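Local coordinates for citryl-CoA lyase (PDB 6HXP), which cleaves citryl-CoA into acetyl-CoA and oxaloacetate, using a fold of the citrate synthase family, at the coenzyme A site. Coordinates in Å, arbitrary orientation; residue numbers count along the deposited sequence, not the author numbering.

The coenzyme A site. Residues 97, 102, 105, 128, 133-140, 143, 180, 182, 184, 187. With COA (coenzyme A), chain B.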
# COMPACT_ATOMS: atom_id res chain seq x y z
N SER A 97 -7.15 9.96 8.97
CA SER A 97 -7.95 10.75 9.89
C SER A 97 -8.30 12.14 9.40
O SER A 97 -9.40 12.64 9.71
CB SER A 97 -7.30 10.83 11.26
OG SER A 97 -6.03 11.47 11.18
N ALA A 102 -13.30 11.82 9.11
CA ALA A 102 -14.43 12.62 9.60
C ALA A 102 -15.74 11.96 9.28
O ALA A 102 -16.71 12.21 9.97
CB ALA A 102 -14.39 14.00 8.99
N ASP A 105 -16.35 9.68 12.20
CA ASP A 105 -16.60 10.47 13.38
C ASP A 105 -17.98 11.12 13.34
O ASP A 105 -18.66 11.17 14.35
CB ASP A 105 -15.52 11.53 13.57
CG ASP A 105 -14.11 10.96 13.67
OD1 ASP A 105 -13.97 9.79 14.10
OD2 ASP A 105 -13.17 11.69 13.33
N LEU A 128 -18.90 22.47 22.59
CA LEU A 128 -18.26 23.79 22.54
C LEU A 128 -17.53 24.11 23.83
O LEU A 128 -16.45 24.71 23.78
CB LEU A 128 -19.28 24.90 22.23
CG LEU A 128 -19.90 24.87 20.82
CD1 LEU A 128 -20.97 25.91 20.67
CD2 LEU A 128 -18.84 25.08 19.75
N PRO A 133 -13.55 19.37 18.59
CA PRO A 133 -14.20 19.67 17.30
C PRO A 133 -15.46 18.83 17.07
O PRO A 133 -15.48 17.66 17.39
CB PRO A 133 -13.12 19.33 16.26
CG PRO A 133 -11.85 19.17 17.02
CD PRO A 133 -12.23 18.76 18.39
N ILE A 134 -16.52 19.44 16.57
CA ILE A 134 -17.75 18.72 16.25
C ILE A 134 -17.56 18.15 14.86
O ILE A 134 -17.40 18.91 13.90
CB ILE A 134 -19.02 19.59 16.36
CG1 ILE A 134 -19.08 20.31 17.74
CG2 ILE A 134 -20.26 18.69 16.20
CD1 ILE A 134 -19.96 21.52 17.73
N PRO A 135 -17.56 16.81 14.68
CA PRO A 135 -17.26 16.26 13.35
C PRO A 135 -18.33 16.48 12.32
O PRO A 135 -19.52 16.33 12.62
CB PRO A 135 -17.06 14.76 13.63
CG PRO A 135 -17.86 14.51 14.84
CD PRO A 135 -17.73 15.74 15.68
N GLY A 136 -17.90 16.82 11.11
CA GLY A 136 -18.81 17.06 9.99
C GLY A 136 -19.26 18.51 9.85
O GLY A 136 -20.12 18.77 9.00
N TYR A 137 -18.67 19.45 10.63
CA TYR A 137 -19.04 20.85 10.60
C TYR A 137 -17.84 21.73 10.32
O TYR A 137 -16.72 21.44 10.77
CB TYR A 137 -19.70 21.27 11.92
CG TYR A 137 -20.98 20.50 12.14
CD1 TYR A 137 -20.96 19.25 12.76
CD2 TYR A 137 -22.19 20.96 11.64
CE1 TYR A 137 -22.10 18.46 12.82
CE2 TYR A 137 -23.35 20.22 11.78
CZ TYR A 137 -23.30 18.96 12.36
OH TYR A 137 -24.42 18.16 12.43
N GLY A 138 -18.11 22.83 9.63
CA GLY A 138 -17.13 23.83 9.26
C GLY A 138 -16.50 23.64 7.89
O GLY A 138 -16.34 22.53 7.41
N HIS A 139 -16.07 24.76 7.29
CA HIS A 139 -15.41 24.76 5.98
C HIS A 139 -14.54 26.00 5.87
O HIS A 139 -14.92 27.04 6.40
CB HIS A 139 -16.46 24.76 4.86
CG HIS A 139 -15.90 24.42 3.51
ND1 HIS A 139 -15.28 25.38 2.71
CD2 HIS A 139 -15.89 23.24 2.85
CE1 HIS A 139 -14.94 24.75 1.60
NE2 HIS A 139 -15.31 23.46 1.63
N ARG A 140 -13.39 25.89 5.21
CA ARG A 140 -12.47 27.04 5.06
C ARG A 140 -13.08 28.21 4.29
O ARG A 140 -12.75 29.37 4.57
CB ARG A 140 -11.15 26.61 4.37
CG ARG A 140 -10.14 25.88 5.25
CD ARG A 140 -9.47 26.75 6.31
NE ARG A 140 -8.70 27.86 5.73
CZ ARG A 140 -8.75 29.13 6.15
NH1 ARG A 140 -9.53 29.46 7.17
NH2 ARG A 140 -8.03 30.06 5.55
N LYS A 143 -19.18 29.66 4.52
CA LYS A 143 -19.61 30.15 5.83
C LYS A 143 -21.12 30.30 5.94
O LYS A 143 -21.58 30.69 7.00
CB LYS A 143 -18.96 31.50 6.13
CG LYS A 143 -17.45 31.55 5.93
CD LYS A 143 -16.69 30.53 6.77
CE LYS A 143 -15.21 30.70 6.61
NZ LYS A 143 -14.46 29.62 7.28
N LYS A 180 -22.37 30.18 18.88
CA LYS A 180 -21.13 30.92 18.57
C LYS A 180 -21.35 32.35 18.02
O LYS A 180 -20.39 33.11 17.95
CB LYS A 180 -20.28 30.13 17.56
CG LYS A 180 -19.77 28.80 18.11
CD LYS A 180 -18.43 28.38 17.51
CE LYS A 180 -17.26 28.58 18.45
NZ LYS A 180 -17.07 30.01 18.81
N LYS A 182 -21.66 32.85 14.99
CA LYS A 182 -20.94 32.71 13.73
C LYS A 182 -21.36 31.35 13.16
O LYS A 182 -21.20 30.34 13.84
CB LYS A 182 -19.42 32.70 13.94
CG LYS A 182 -18.81 34.07 14.19
CD LYS A 182 -17.32 34.12 13.83
CE LYS A 182 -16.44 33.23 14.67
NZ LYS A 182 -16.44 33.61 16.11
N LEU A 184 -21.37 27.86 11.27
CA LEU A 184 -20.44 26.78 10.92
C LEU A 184 -21.29 25.79 10.12
O LEU A 184 -22.19 25.16 10.67
CB LEU A 184 -19.86 26.06 12.15
CG LEU A 184 -18.52 26.55 12.66
CD1 LEU A 184 -18.27 26.00 14.03
CD2 LEU A 184 -17.41 26.13 11.75
N ASN A 187 -20.87 20.35 6.62
CA ASN A 187 -20.06 20.12 5.43
C ASN A 187 -20.42 18.82 4.78
O ASN A 187 -21.19 18.00 5.32
CB ASN A 187 -18.54 20.26 5.71
CG ASN A 187 -17.97 19.21 6.61
OD1 ASN A 187 -18.24 18.02 6.45
ND2 ASN A 187 -17.07 19.62 7.51
N1A COA B . -16.75 22.35 15.89
C2A COA B . -16.56 23.29 16.82
N3A COA B . -15.89 24.45 16.72
C4A COA B . -15.35 24.59 15.50
C5A COA B . -15.45 23.70 14.44
C6A COA B . -16.19 22.52 14.66
N6A COA B . -16.40 21.59 13.73
N7A COA B . -14.79 24.18 13.33
C8A COA B . -14.32 25.35 13.72
N9A COA B . -14.64 25.66 15.02
C1B COA B . -14.37 26.91 15.73
C2B COA B . -13.13 27.69 15.26
O2B COA B . -12.02 27.43 16.12
C3B COA B . -13.62 29.12 15.39
O3B COA B . -13.62 29.53 16.78
P3B COA B . -13.47 31.04 17.34
O7A COA B . -13.24 32.03 16.24
O8A COA B . -14.75 31.33 18.14
O9A COA B . -12.30 30.99 18.34
C4B COA B . -15.08 29.00 14.97
O4B COA B . -15.49 27.76 15.58
C5B COA B . -15.36 28.94 13.49
O5B COA B . -14.57 29.92 12.78
P1A COA B . -14.20 29.73 11.21
O1A COA B . -13.24 30.77 10.78
O2A COA B . -15.52 29.73 10.45
O3A COA B . -13.56 28.27 11.05
P2A COA B . -12.10 27.77 10.68
O4A COA B . -11.60 28.46 9.47
O5A COA B . -11.23 28.00 11.92
O6A COA B . -12.16 26.15 10.50
CBP COA B . -11.82 24.06 9.30
CCP COA B . -12.09 25.56 9.19
CDP COA B . -12.30 23.39 8.00
CEP COA B . -10.30 23.85 9.43
CAP COA B . -12.52 23.40 10.52
OAP COA B . -13.82 23.91 10.76
C9P COA B . -12.54 21.88 10.47
O9P COA B . -11.55 21.23 10.81
N8P COA B . -13.69 21.31 10.09
C7P COA B . -13.91 19.87 10.15
C6P COA B . -14.14 19.39 11.57
C5P COA B . -14.03 17.89 11.70
O5P COA B . -14.77 17.15 11.06
N4P COA B . -13.12 17.45 12.56
C3P COA B . -13.20 16.16 13.23
C2P COA B . -12.89 14.97 12.33
S1P COA B . -11.25 15.25 11.61
O HOH W 1 -15.41 17.45 8.34
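Coenzyme A, partly occupied and poorly ordered here, is read at its adenine by the backbone of the Pro133–Gly138 loop. Ile134 N donates to the ring nitrogen N1A (3.0 Å, nearly straight), while the 6-amino group N6A gives one bond to a lone pair of Ile134 O (2.9 Å) and another to Tyr137 O, which it meets from above the carbonyl plane. Such a pattern suits adenine, with its acceptor N1A beside a donor amino group. Leu184, branched and apolar, lays CD1 over both purine rings, 3.6 Å from the centroid of the five-membered one, as CD2 reaches N7A and C8A. Long, flexible, presumably charged lysines reach the phosphates: the poorly ordered Lys180, bent at chi3 and chi4, brings NZ to the 3'-phosphate O8A (2.8 Å), and Lys143 NZ forms a salt bridge to the diphosphate O2A, 3.3 Å away, a weak hydrogen bond at that length. Gly136, at a positive phi (90°) that glycine readily adopts, binds the pantetheine carbonyl O5P through N (3.1 Å); water 1 links O5P to Asn187.

In the second shell, Asn187 ND2 also donates in its amide plane to Gly138 O (3.0 Å), which probably steadies the loop. The outstretched end of Lys143 is positioned by NZ bonding His139 O (2.8 Å); an alanine in place of Lys143 would remove both contacts and probably leave the diphosphate less firmly held. The site thus anchors the nucleotide and directs the pantetheine thiol S1P inward past Ala102, towards Ser97 and Asp105, where the thioester of citryl-CoA is likely to lie.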